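Local coordinates for protein predicted acetamidase/formamidase (Thermoanaerobacter tengcongensis, PDB 3TKK) that probably hydrolyses carbon-nitrogen bonds in linear amides and binds zinc and calcium, at residues K89-T94 / G195-V201; G156-T160 / S276-D280; G166-P172 / K218-T224; A225-I231 / A285-N291. All coordinates share one frame; numbering follows the deposited sequence.

Contact 1: K89-T94 / G195-V201. With ZN (zinc ion), chain F.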
loop_
_atom_site.group_PDB
_atom_site.type_symbol
_atom_site.label_atom_id
_atom_site.label_comp_id
_atom_site.label_asym_id
_atom_site.label_seq_id
_atom_site.Cartn_x
_atom_site.Cartn_y
_atom_site.Cartn_z
ATOM N N LYS A 89 -2.642 10.352 26.983
ATOM C CA LYS A 89 -1.506 10.984 26.329
ATOM C C LYS A 89 -0.703 9.963 25.522
ATOM O O LYS A 89 -0.896 8.784 25.723
ATOM C CB LYS A 89 -0.583 11.653 27.306
ATOM C CG LYS A 89 0.419 10.746 27.923
ATOM C CD LYS A 89 0.787 11.421 29.279
ATOM C CE LYS A 89 1.131 10.333 30.310
ATOM N NZ LYS A 89 2.387 9.677 29.910
ATOM N N GLY A 90 0.096 10.421 24.543
ATOM C CA GLY A 90 0.954 9.479 23.781
ATOM C C GLY A 90 2.257 10.142 23.390
ATOM O O GLY A 90 2.446 11.316 23.654
ATOM N N VAL A 91 3.146 9.423 22.748
ATOM C CA VAL A 91 4.424 10.019 22.456
ATOM C C VAL A 91 4.723 9.785 20.998
ATOM O O VAL A 91 4.417 8.690 20.491
ATOM C CB VAL A 91 5.478 9.258 23.250
ATOM C CG1 VAL A 91 6.875 9.858 23.020
ATOM C CG2 VAL A 91 5.080 9.341 24.828
ATOM N N LEU A 92 5.335 10.789 20.345
ATOM C CA LEU A 92 5.779 10.712 18.988
ATOM C C LEU A 92 7.298 10.779 19.133
ATOM O O LEU A 92 7.805 11.627 19.945
ATOM C CB LEU A 92 5.316 11.961 18.194
ATOM C CG LEU A 92 3.826 11.797 18.018
ATOM C CD1 LEU A 92 3.194 13.077 17.691
ATOM C CD2 LEU A 92 3.704 10.776 16.858
ATOM N N ALA A 93 7.997 9.969 18.340
ATOM C CA ALA A 93 9.462 9.910 18.278
ATOM C C ALA A 93 9.980 9.891 16.887
ATOM O O ALA A 93 9.393 9.248 15.977
ATOM C CB ALA A 93 9.993 8.676 19.086
ATOM N N THR A 94 11.106 10.608 16.657
ATOM C CA THR A 94 11.841 10.372 15.405
ATOM C C THR A 94 13.254 10.856 15.597
ATOM O O THR A 94 13.621 11.131 16.684
ATOM C CB THR A 94 11.235 11.180 14.237
ATOM O OG1 THR A 94 11.817 10.755 12.989
ATOM C CG2 THR A 94 11.407 12.726 14.415
ATOM N N GLY A 195 8.094 7.894 9.899
ATOM C CA GLY A 195 8.893 8.723 10.838
ATOM C C GLY A 195 9.605 7.848 11.895
ATOM O O GLY A 195 10.387 8.326 12.675
ATOM N N VAL A 196 9.243 6.565 11.925
ATOM C CA VAL A 196 9.737 5.554 12.910
ATOM C C VAL A 196 8.662 5.146 13.960
ATOM O O VAL A 196 8.636 3.996 14.473
ATOM C CB VAL A 196 11.099 5.889 13.551
ATOM C CG1 VAL A 196 11.063 6.535 14.963
ATOM C CG2 VAL A 196 11.961 4.550 13.734
ATOM N N SER A 197 7.732 6.017 14.282
ATOM C CA SER A 197 6.850 5.620 15.338
ATOM C C SER A 197 5.421 6.010 15.018
ATOM O O SER A 197 5.081 6.727 14.122
ATOM C CB SER A 197 7.172 6.294 16.747
ATOM O OG SER A 197 6.454 7.602 16.689
ATOM N N GLY A 198 4.546 5.475 15.820
ATOM C CA GLY A 198 3.116 5.814 15.833
ATOM C C GLY A 198 2.883 6.835 16.916
ATOM O O GLY A 198 3.822 7.367 17.435
ATOM N N VAL A 199 1.640 7.233 17.160
ATOM C CA VAL A 199 1.288 7.859 18.423
ATOM C C VAL A 199 1.285 6.715 19.528
ATOM O O VAL A 199 0.282 5.974 19.759
ATOM C CB VAL A 199 -0.039 8.666 18.362
ATOM C CG1 VAL A 199 -0.338 9.355 19.809
ATOM C CG2 VAL A 199 -0.064 9.734 17.205
ATOM N N GLU A 200 2.431 6.586 20.190
ATOM C CA GLU A 200 2.741 5.475 21.079
ATOM C C GLU A 200 1.970 5.689 22.393
ATOM O O GLU A 200 2.102 6.699 23.077
ATOM C CB GLU A 200 4.219 5.453 21.395
ATOM C CG GLU A 200 5.114 5.313 20.167
ATOM C CD GLU A 200 4.884 4.032 19.351
ATOM O OE1 GLU A 200 4.371 3.006 19.927
ATOM O OE2 GLU A 200 5.316 3.914 18.122
ATOM N N VAL A 201 1.114 4.762 22.718
ATOM C CA VAL A 201 0.369 4.941 23.957
ATOM C C VAL A 201 0.203 3.641 24.758
ATOM O O VAL A 201 0.238 2.584 24.181
ATOM C CB VAL A 201 -1.083 5.342 23.633
ATOM C CG1 VAL A 201 -1.153 6.721 22.894
ATOM C CG2 VAL A 201 -1.708 4.284 22.664
HETATM ZN ZN ZN F . 4.887 1.751 18.289
HETATM O O HOH W 1 7.520 8.919 13.962
HETATM O O HOH W 2 6.076 1.457 16.660
#
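E200, paired through its backbone with V91, carries the flat group of this contact, a carboxylate that takes the zinc ion between its two oxygens. E200 OE1 lies 2.1 Å from the metal and OE2 is bound as well. The backbone N of G198 approaches OE2 of E200 from above the carboxylate plane, at 2.9 Å, and so helps to hold the group's rotation. E200 CG sits opposite its own carbonyl carbon (chi1 -59°) and the chain bends at chi2, which folds the carboxylate back toward G198. In the single bridge, V91 N bonds to E200 O and E200 N returns a bond of 2.9 Å to V91 O. Further along, S197 OG accepts from A93 N at 3.3 Å and donates to G198 O at 2.7 Å, tying the strand to the carbonyl of G198, two residues before the zinc ligand. A water spans A93 O and S197 N, and T94 OG1 closes the far end with a 2.8 Å bond to G195 O. Beside these polar bonds, L92 CD2 packs against V199 CG2, and I269 of the second subunit rests on both. D184, H186 and the oxidised C39 complete the zinc site. The arrangement is thus a single antiparallel bridge between edge strand 89-95 and a metal-binding loop, with a second shell behind the glutamate of a zinc-calcium pair.

Contact 2: G156-T160 / S276-D280; sequences GNMDT and SQVVD. With CA (calcium ion), chain G.
D159 reaches from its loop toward Q277 and D280. Its CB packs on Q277 CG at 3.9 Å, and CG places the carboxylate against the calcium ion. D159 OD1 binds the metal at 2.3 Å; OD2 binds it at 2.6 Å and also lies 2.8 Å from D280 OD2, the two carboxylate planes being turned 61° apart. N157 adds OD1 to the calcium sphere, its CG standing anti to the backbone N (chi1 -170°) and so swinging the amide toward the metal and D280, and its ND2 donates to G149 O. The same ND2 also gives a hydrogen to a calcium-bound water, which in turn donates to D280 OD1 at 2.7 Å. D280 is itself positioned by Q277, whose OE1 accepts from V279 N and D280 N on opposite faces of the amide, while Q277 NE2 is held by L282 O and T284 OG1. Away from the metal, S276 OG donates to T160 OG1 at 2.7 Å, and that hydroxyl passes its own hydrogen to M158 O, approaching from above the carbonyl plane. With a valine in place of T160 this relay would be cut, and S276 OG would probably lose its acceptor and M158 O its donor. D184 and two further waters complete seven calcium-bound atoms. N157 and D159 thus bind calcium directly, whereas D280 accepts from one of its waters and so probably helps to orient it.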
loop_
_atom_site.group_PDB
_atom_site.type_symbol
_atom_site.label_atom_id
_atom_site.label_comp_id
_atom_site.label_asym_id
_atom_site.label_seq_id
_atom_site.Cartn_x
_atom_site.Cartn_y
_atom_site.Cartn_z
ATOM N N GLY A 156 4.356 -10.596 16.010
ATOM C CA GLY A 156 5.361 -9.693 16.661
ATOM C C GLY A 156 5.142 -8.246 16.167
ATOM O O GLY A 156 4.025 -7.823 16.050
ATOM N N ASN A 157 6.196 -7.535 15.812
ATOM C CA ASN A 157 6.078 -6.053 15.591
ATOM C C ASN A 157 5.771 -5.829 14.104
ATOM O O ASN A 157 6.608 -5.369 13.302
ATOM C CB ASN A 157 7.419 -5.406 15.888
ATOM C CG ASN A 157 7.352 -3.882 15.926
ATOM O OD1 ASN A 157 6.314 -3.271 16.043
ATOM N ND2 ASN A 157 8.527 -3.258 15.810
ATOM N N MET A 158 4.564 -6.127 13.768
ATOM C CA MET A 158 4.094 -6.020 12.404
ATOM C C MET A 158 3.537 -4.612 12.029
ATOM O O MET A 158 3.317 -4.399 10.853
ATOM C CB MET A 158 2.975 -7.038 12.179
ATOM C CG MET A 158 3.292 -8.457 12.447
ATOM S SD MET A 158 1.941 -9.600 12.040
ATOM C CE MET A 158 1.036 -9.398 13.564
ATOM N N ASP A 159 3.203 -3.749 13.030
ATOM C CA ASP A 159 2.751 -2.344 12.845
ATOM C C ASP A 159 1.843 -2.278 11.655
ATOM O O ASP A 159 2.023 -1.479 10.683
ATOM C CB ASP A 159 3.884 -1.326 12.718
ATOM C CG ASP A 159 4.638 -1.078 14.068
ATOM O OD1 ASP A 159 4.150 -1.328 15.198
ATOM O OD2 ASP A 159 5.864 -0.871 13.986
ATOM N N THR A 160 0.771 -3.061 11.781
ATOM C CA THR A 160 -0.260 -3.128 10.764
ATOM C C THR A 160 -1.569 -2.420 11.129
ATOM O O THR A 160 -2.214 -2.818 12.114
ATOM C CB THR A 160 -0.459 -4.653 10.384
ATOM O OG1 THR A 160 0.768 -5.148 9.745
ATOM C CG2 THR A 160 -1.660 -4.751 9.441
ATOM N N SER A 276 2.765 -2.199 5.407
ATOM C CA SER A 276 2.542 -1.985 6.871
ATOM C C SER A 276 3.557 -1.122 7.451
ATOM O O SER A 276 3.159 -0.106 7.937
ATOM C CB SER A 276 2.340 -3.260 7.668
ATOM O OG SER A 276 1.089 -3.986 7.282
ATOM N N GLN A 277 4.913 -1.499 7.326
ATOM C CA GLN A 277 5.891 -0.619 7.875
ATOM C C GLN A 277 7.156 -0.866 7.172
ATOM O O GLN A 277 7.451 -2.039 6.757
ATOM C CB GLN A 277 6.138 -0.799 9.432
ATOM C CG GLN A 277 6.434 -2.200 9.941
ATOM C CD GLN A 277 7.879 -2.578 9.688
ATOM O OE1 GLN A 277 8.740 -1.651 9.633
ATOM N NE2 GLN A 277 8.187 -3.888 9.818
ATOM N N VAL A 278 7.930 0.240 7.007
ATOM C CA VAL A 278 9.277 0.091 6.381
ATOM C C VAL A 278 10.393 0.500 7.267
ATOM O O VAL A 278 11.480 0.705 6.814
ATOM C CB VAL A 278 9.353 0.966 5.110
ATOM C CG1 VAL A 278 8.228 0.502 4.157
ATOM C CG2 VAL A 278 9.013 2.485 5.468
ATOM N N VAL A 279 10.198 0.509 8.571
ATOM C CA VAL A 279 11.250 1.163 9.301
ATOM C C VAL A 279 11.768 0.123 10.380
ATOM O O VAL A 279 12.640 0.457 11.144
ATOM C CB VAL A 279 10.593 2.415 10.107
ATOM C CG1 VAL A 279 10.014 3.526 9.145
ATOM C CG2 VAL A 279 9.559 2.009 11.059
ATOM N N ASP A 280 11.107 -1.047 10.559
ATOM C CA ASP A 280 11.504 -1.949 11.639
ATOM C C ASP A 280 12.646 -2.828 11.085
ATOM O O ASP A 280 13.110 -2.680 9.917
ATOM C CB ASP A 280 10.314 -2.810 12.234
ATOM C CG ASP A 280 9.134 -1.928 12.841
ATOM O OD1 ASP A 280 9.469 -0.884 13.422
ATOM O OD2 ASP A 280 7.903 -2.284 12.778
HETATM CA CA CA G . 6.047 -1.043 16.538
HETATM O O HOH W 3 8.327 -0.460 15.818
HETATM O O HOH W 2 6.076 1.457 16.660
HETATM O O HOH W 4 7.678 -1.063 18.420
#

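Contact 3: G166-P172 / K218-T224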
loop_
_atom_site.group_PDB
_atom_site.type_symbol
_atom_site.label_atom_id
_atom_site.label_comp_id
_atom_site.label_asym_id
_atom_site.label_seq_id
_atom_site.Cartn_x
_atom_site.Cartn_y
_atom_site.Cartn_z
ATOM N N GLY A 166 -12.755 -4.803 15.590
ATOM C CA GLY A 166 -13.573 -5.285 14.475
ATOM C C GLY A 166 -12.663 -6.327 13.752
ATOM O O GLY A 166 -13.127 -7.075 12.917
ATOM N N ALA A 167 -11.395 -6.314 13.998
ATOM C CA ALA A 167 -10.562 -7.266 13.191
ATOM C C ALA A 167 -10.314 -8.595 13.875
ATOM O O ALA A 167 -10.413 -8.655 15.106
ATOM C CB ALA A 167 -9.329 -6.634 12.843
ATOM N N GLU A 168 -9.904 -9.609 13.093
ATOM C CA GLU A 168 -9.518 -10.898 13.582
ATOM C C GLU A 168 -8.151 -11.182 13.020
ATOM O O GLU A 168 -7.952 -11.093 11.832
ATOM C CB GLU A 168 -10.482 -11.934 12.984
ATOM C CG GLU A 168 -11.817 -11.990 13.702
ATOM C CD GLU A 168 -12.792 -12.775 12.817
ATOM O OE1 GLU A 168 -12.356 -13.497 11.850
ATOM O OE2 GLU A 168 -13.954 -12.648 13.050
ATOM N N VAL A 169 -7.190 -11.521 13.849
ATOM C CA VAL A 169 -5.877 -11.921 13.354
ATOM C C VAL A 169 -5.659 -13.431 13.551
ATOM O O VAL A 169 -5.978 -13.956 14.677
ATOM C CB VAL A 169 -4.859 -11.216 14.206
ATOM C CG1 VAL A 169 -3.502 -11.393 13.500
ATOM C CG2 VAL A 169 -5.229 -9.714 14.269
ATOM N N TYR A 170 -5.136 -14.132 12.543
ATOM C CA TYR A 170 -5.047 -15.536 12.599
ATOM C C TYR A 170 -3.625 -15.805 12.608
ATOM O O TYR A 170 -2.947 -15.297 11.764
ATOM C CB TYR A 170 -5.696 -16.118 11.348
ATOM C CG TYR A 170 -7.186 -15.917 11.341
ATOM C CD1 TYR A 170 -8.043 -16.985 11.687
ATOM C CD2 TYR A 170 -7.722 -14.723 10.987
ATOM C CE1 TYR A 170 -9.375 -16.867 11.651
ATOM C CE2 TYR A 170 -9.092 -14.567 10.907
ATOM C CZ TYR A 170 -9.916 -15.621 11.276
ATOM O OH TYR A 170 -11.263 -15.498 11.224
ATOM N N PHE A 171 -3.126 -16.638 13.545
ATOM C CA PHE A 171 -1.744 -16.920 13.607
ATOM C C PHE A 171 -1.481 -18.403 13.477
ATOM O O PHE A 171 -2.140 -19.226 14.177
ATOM C CB PHE A 171 -1.205 -16.555 15.066
ATOM C CG PHE A 171 -1.169 -15.094 15.335
ATOM C CD1 PHE A 171 -0.190 -14.307 14.775
ATOM C CD2 PHE A 171 -2.077 -14.539 16.153
ATOM C CE1 PHE A 171 -0.179 -12.881 14.955
ATOM C CE2 PHE A 171 -2.115 -13.114 16.371
ATOM C CZ PHE A 171 -1.121 -12.304 15.804
ATOM N N PRO A 172 -0.509 -18.764 12.681
ATOM C CA PRO A 172 -0.048 -20.140 12.849
ATOM C C PRO A 172 0.495 -20.421 14.229
ATOM O O PRO A 172 1.258 -19.602 14.754
ATOM C CB PRO A 172 1.167 -20.260 11.908
ATOM C CG PRO A 172 1.360 -18.930 11.205
ATOM C CD PRO A 172 0.407 -17.914 11.897
ATOM N N LYS A 218 1.082 -20.144 6.957
ATOM C CA LYS A 218 2.530 -20.039 7.106
ATOM C C LYS A 218 2.920 -18.713 7.762
ATOM O O LYS A 218 4.075 -18.521 8.137
ATOM C CB LYS A 218 3.241 -20.107 5.736
ATOM C CG LYS A 218 3.113 -21.450 5.111
ATOM C CD LYS A 218 3.826 -22.412 5.942
ATOM C CE LYS A 218 3.888 -23.808 5.317
ATOM N NZ LYS A 218 4.241 -23.750 3.878
ATOM N N ASN A 219 1.977 -17.793 7.826
ATOM C CA ASN A 219 2.185 -16.399 8.261
ATOM C C ASN A 219 0.846 -15.861 8.685
ATOM O O ASN A 219 -0.116 -16.508 8.397
ATOM C CB ASN A 219 2.666 -15.558 7.107
ATOM C CG ASN A 219 4.111 -15.684 6.892
ATOM O OD1 ASN A 219 4.853 -15.315 7.731
ATOM N ND2 ASN A 219 4.524 -16.128 5.758
ATOM N N PRO A 220 0.778 -14.652 9.293
ATOM C CA PRO A 220 -0.488 -14.288 9.887
ATOM C C PRO A 220 -1.362 -13.774 8.824
ATOM O O PRO A 220 -0.901 -13.407 7.698
ATOM C CB PRO A 220 -0.132 -13.094 10.803
ATOM C CG PRO A 220 1.320 -13.438 11.133
ATOM C CD PRO A 220 1.861 -13.802 9.806
ATOM N N VAL A 221 -2.618 -13.708 9.192
ATOM C CA VAL A 221 -3.637 -13.165 8.291
ATOM C C VAL A 221 -4.581 -12.255 9.109
ATOM O O VAL A 221 -4.800 -12.514 10.295
ATOM C CB VAL A 221 -4.525 -14.330 7.739
ATOM C CG1 VAL A 221 -5.878 -13.722 7.037
ATOM C CG2 VAL A 221 -3.727 -15.200 6.772
ATOM N N VAL A 222 -5.025 -11.144 8.553
ATOM C CA VAL A 222 -5.970 -10.264 9.309
ATOM C C VAL A 222 -7.198 -10.186 8.530
ATOM O O VAL A 222 -7.190 -10.051 7.250
ATOM C CB VAL A 222 -5.412 -8.825 9.698
ATOM C CG1 VAL A 222 -4.796 -8.176 8.518
ATOM C CG2 VAL A 222 -6.673 -7.934 10.256
ATOM N N LYS A 223 -8.332 -10.260 9.227
ATOM C CA LYS A 223 -9.571 -10.144 8.469
ATOM C C LYS A 223 -10.356 -9.032 9.145
ATOM O O LYS A 223 -10.461 -9.030 10.362
ATOM C CB LYS A 223 -10.375 -11.431 8.578
ATOM C CG LYS A 223 -11.852 -11.297 7.972
ATOM C CD LYS A 223 -12.633 -12.643 8.067
ATOM C CE LYS A 223 -14.152 -12.465 7.676
ATOM N NZ LYS A 223 -14.807 -13.727 8.080
ATOM N N THR A 224 -10.896 -8.090 8.372
ATOM C CA THR A 224 -11.595 -6.992 8.952
ATOM C C THR A 224 -12.966 -7.237 8.444
ATOM O O THR A 224 -13.265 -8.285 7.834
ATOM C CB THR A 224 -11.083 -5.598 8.446
ATOM O OG1 THR A 224 -11.425 -5.514 7.050
ATOM C CG2 THR A 224 -9.453 -5.473 8.577
HETATM O O HOH W 5 -13.358 -9.303 11.244
HETATM O O HOH W 6 -14.658 -14.239 10.629
#
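E168 and K223 form a hydrogen-bonded antiparallel pair, E168 N to K223 O and K223 N to E168 O, both at 2.8 Å. Y170 and V221 repeat the pattern, with Y170 N donating to V221 O at 2.8 Å. V169 and V222 face each other between these rungs as a non-hydrogen-bonded pair, where V169 CA leans toward V221 O and V222 CA toward E168 O in CA-H...O contacts. A water extends the ladder by donating to both G166 O and K223 O.

On the face that holds Y170, the side chains of E168 and K223 run alongside each other in one direction, yet E168 OE1 stays 4.5 Å from K223 NZ, too far for a salt bridge, and a water joins the two. K223 CG stands anti to the backbone N (chi1 171°) and the chain stays extended, which carries NZ out alongside E168. Y170 OH also donates to E168 OE1, although the modelled separation is doubtfully short. The backbone pairing sets strand 221-223 beside 168-172 in the large mixed sheet, whose next strand on the other side of 168-172 is 76-86.

Van der Waals packing completes the contact. A167 CB meets V222 CG2 at 3.9 Å, and the edge of the Y170 ring runs past V221 O, with CE2 4.1 Å from K223 CB. F171 CD1 rests obliquely on P220 CG at 4.0 Å, and the ring also touches V79 and V139. Were F171 an alanine, the ring would be gone and a gap would probably open beside P220, V79 and V139.

Contact 4: A225-I231 / A285-N291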
loop_
_atom_site.group_PDB
_atom_site.type_symbol
_atom_site.label_atom_id
_atom_site.label_comp_id
_atom_site.label_asym_id
_atom_site.label_seq_id
_atom_site.Cartn_x
_atom_site.Cartn_y
_atom_site.Cartn_z
ATOM N N ALA A 225 -13.837 -6.295 8.730
ATOM C CA ALA A 225 -15.211 -6.377 8.167
ATOM C C ALA A 225 -15.276 -6.420 6.632
ATOM O O ALA A 225 -16.239 -7.020 6.040
ATOM C CB ALA A 225 -15.994 -5.201 8.646
ATOM N N GLU A 226 -14.262 -5.867 6.006
ATOM C CA GLU A 226 -14.211 -5.652 4.541
ATOM C C GLU A 226 -13.197 -6.489 3.738
ATOM O O GLU A 226 -13.533 -6.971 2.666
ATOM C CB GLU A 226 -14.110 -4.138 4.294
ATOM C CG GLU A 226 -15.257 -3.320 5.089
ATOM C CD GLU A 226 -16.689 -3.675 4.687
ATOM O OE1 GLU A 226 -16.874 -4.049 3.509
ATOM O OE2 GLU A 226 -17.698 -3.533 5.498
ATOM N N VAL A 227 -12.027 -6.813 4.318
ATOM C CA VAL A 227 -10.956 -7.417 3.549
ATOM C C VAL A 227 -10.287 -8.426 4.433
ATOM O O VAL A 227 -10.481 -8.447 5.729
ATOM C CB VAL A 227 -9.882 -6.370 3.159
ATOM C CG1 VAL A 227 -10.484 -5.299 2.216
ATOM C CG2 VAL A 227 -9.312 -5.750 4.423
ATOM N N THR A 228 -9.521 -9.268 3.743
ATOM C CA THR A 228 -8.792 -10.316 4.382
ATOM C C THR A 228 -7.414 -10.198 3.809
ATOM O O THR A 228 -7.268 -10.134 2.580
ATOM C CB THR A 228 -9.370 -11.754 4.018
ATOM O OG1 THR A 228 -10.611 -11.906 4.704
ATOM C CG2 THR A 228 -8.455 -12.864 4.673
ATOM N N ALA A 229 -6.369 -10.095 4.636
ATOM C CA ALA A 229 -5.082 -9.790 3.988
ATOM C C ALA A 229 -4.031 -10.675 4.589
ATOM O O ALA A 229 -4.035 -10.772 5.803
ATOM C CB ALA A 229 -4.697 -8.337 4.354
ATOM N N THR A 230 -3.119 -11.264 3.792
ATOM C CA THR A 230 -2.103 -12.088 4.385
ATOM C C THR A 230 -1.105 -11.070 4.763
ATOM O O THR A 230 -1.068 -9.989 4.065
ATOM C CB THR A 230 -1.527 -13.057 3.288
ATOM O OG1 THR A 230 -1.416 -12.325 2.023
ATOM C CG2 THR A 230 -2.582 -14.244 2.973
ATOM N N ILE A 231 -0.250 -11.359 5.792
ATOM C CA ILE A 231 0.800 -10.379 6.234
ATOM C C ILE A 231 2.151 -11.112 6.149
ATOM O O ILE A 231 2.179 -12.332 6.456
ATOM C CB ILE A 231 0.607 -10.100 7.707
ATOM C CG1 ILE A 231 -0.879 -9.633 8.026
ATOM C CG2 ILE A 231 1.678 -9.008 8.234
ATOM C CD1 ILE A 231 -1.158 -8.382 7.452
ATOM N N ALA A 285 4.630 -6.153 4.851
ATOM C CA ALA A 285 3.714 -5.854 3.817
ATOM C C ALA A 285 2.556 -6.750 3.917
ATOM O O ALA A 285 2.551 -7.711 4.713
ATOM C CB ALA A 285 4.395 -6.127 2.379
ATOM N N ARG A 286 1.581 -6.473 3.076
ATOM C CA ARG A 286 0.450 -7.299 3.083
ATOM C C ARG A 286 -0.183 -7.489 1.750
ATOM O O ARG A 286 0.078 -6.709 0.839
ATOM C CB ARG A 286 -0.528 -6.814 4.110
ATOM C CG ARG A 286 -1.129 -5.511 3.913
ATOM C CD ARG A 286 -1.754 -4.983 5.227
ATOM N NE ARG A 286 -2.478 -3.764 4.827
ATOM C CZ ARG A 286 -2.107 -2.505 5.113
ATOM N NH1 ARG A 286 -1.189 -2.271 6.034
ATOM N NH2 ARG A 286 -2.869 -1.472 4.675
ATOM N N PHE A 287 -0.989 -8.539 1.593
ATOM C CA PHE A 287 -1.851 -8.618 0.388
ATOM C C PHE A 287 -3.330 -8.796 0.696
ATOM O O PHE A 287 -3.739 -9.745 1.355
ATOM C CB PHE A 287 -1.338 -9.746 -0.522
ATOM C CG PHE A 287 -2.049 -9.773 -1.868
ATOM C CD1 PHE A 287 -1.754 -8.805 -2.817
ATOM C CD2 PHE A 287 -2.918 -10.816 -2.203
ATOM C CE1 PHE A 287 -2.396 -8.756 -4.040
ATOM C CE2 PHE A 287 -3.559 -10.768 -3.476
ATOM C CZ PHE A 287 -3.254 -9.797 -4.409
ATOM N N SER A 288 -4.177 -7.894 0.197
ATOM C CA SER A 288 -5.515 -7.808 0.728
ATOM C C SER A 288 -6.488 -8.111 -0.389
ATOM O O SER A 288 -6.376 -7.497 -1.465
ATOM C CB SER A 288 -5.668 -6.346 1.087
ATOM O OG SER A 288 -6.889 -6.027 1.617
ATOM N N LEU A 289 -7.544 -8.917 -0.113
ATOM C CA LEU A 289 -8.690 -9.163 -1.009
ATOM C C LEU A 289 -10.008 -8.806 -0.298
ATOM O O LEU A 289 -10.111 -8.907 0.897
ATOM C CB LEU A 289 -8.745 -10.625 -1.435
ATOM C CG LEU A 289 -7.657 -10.969 -2.444
ATOM C CD1 LEU A 289 -7.237 -12.480 -2.360
ATOM C CD2 LEU A 289 -8.195 -10.579 -3.879
ATOM N N PRO A 290 -10.994 -8.367 -1.042
ATOM C CA PRO A 290 -12.310 -8.169 -0.482
ATOM C C PRO A 290 -12.841 -9.470 0.085
ATOM O O PRO A 290 -12.807 -10.481 -0.554
ATOM C CB PRO A 290 -13.173 -7.739 -1.709
ATOM C CG PRO A 290 -12.220 -7.183 -2.674
ATOM C CD PRO A 290 -10.967 -8.140 -2.493
ATOM N N ASN A 291 -13.464 -9.442 1.262
ATOM C CA ASN A 291 -14.062 -10.671 1.810
ATOM C C ASN A 291 -15.063 -11.368 0.896
ATOM O O ASN A 291 -15.179 -12.586 0.916
ATOM C CB ASN A 291 -14.722 -10.400 3.154
ATOM C CG ASN A 291 -13.728 -9.985 4.193
ATOM O OD1 ASN A 291 -12.496 -10.310 4.119
ATOM N ND2 ASN A 291 -14.219 -9.378 5.224
#
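T228 and N291 meet at about a right angle, and T228 OG1 donates to N291 OD1 at 2.5 Å, a short bond tilted 30° from the amide carbonyl plane. With CG turned beside its backbone N (chi1 -64°), N291 lays its amide over the start of strand 227-234, where ND2 donates to T224 O. The backbone N of N291 makes a nearly straight 2.8 Å bond to E226 O. T230 and F287 run side by side in the same direction, OG1 of T230 standing 3.6 Å from F287 CB and donating to A244 O. On the other face I231 and R286 are likewise aligned: I231 CD1 lies 3.7 Å from R286 CB, flanking the aliphatic start of an extended chain whose guanidinium forms a salt bridge with D191 and bonds to Q274. On the same face, one pair along, A229 CB packs on S288 CB at 3.9 Å, and S288 OG turns to V227 CB. Paired backbone bonds join T228 to L289 and T230 to F287. Gripped at its oxygen by T228 and at its nitrogen by T224, the N291 amide is probably held in one orientation, tying the first residue of helix 291-296, just after its N-cap P290, to the adjoining strand.

From the N terminus, strand 89-95 waits about a hundred residues for 195-201 to close contact 1, and within that loop the first segments of contacts 2 and 3 have already passed, so contact 1 crosses both; it closes before contact 4 opens. Contact 3 closes at 218-224, nested inside the longer loop that contact 2 closes at 276-280. Contact 4 opens directly after contact 3, in series with it, and crosses contact 2 before closing at 285-291. Contacts 3 and 4 lie two steps apart in the large mixed sheet, the step between made by 221-223 and 227-234, where V222 and A229 bond. M158 packs contact 2 against F171 and I231, and one water links its calcium to the zinc of contact 1.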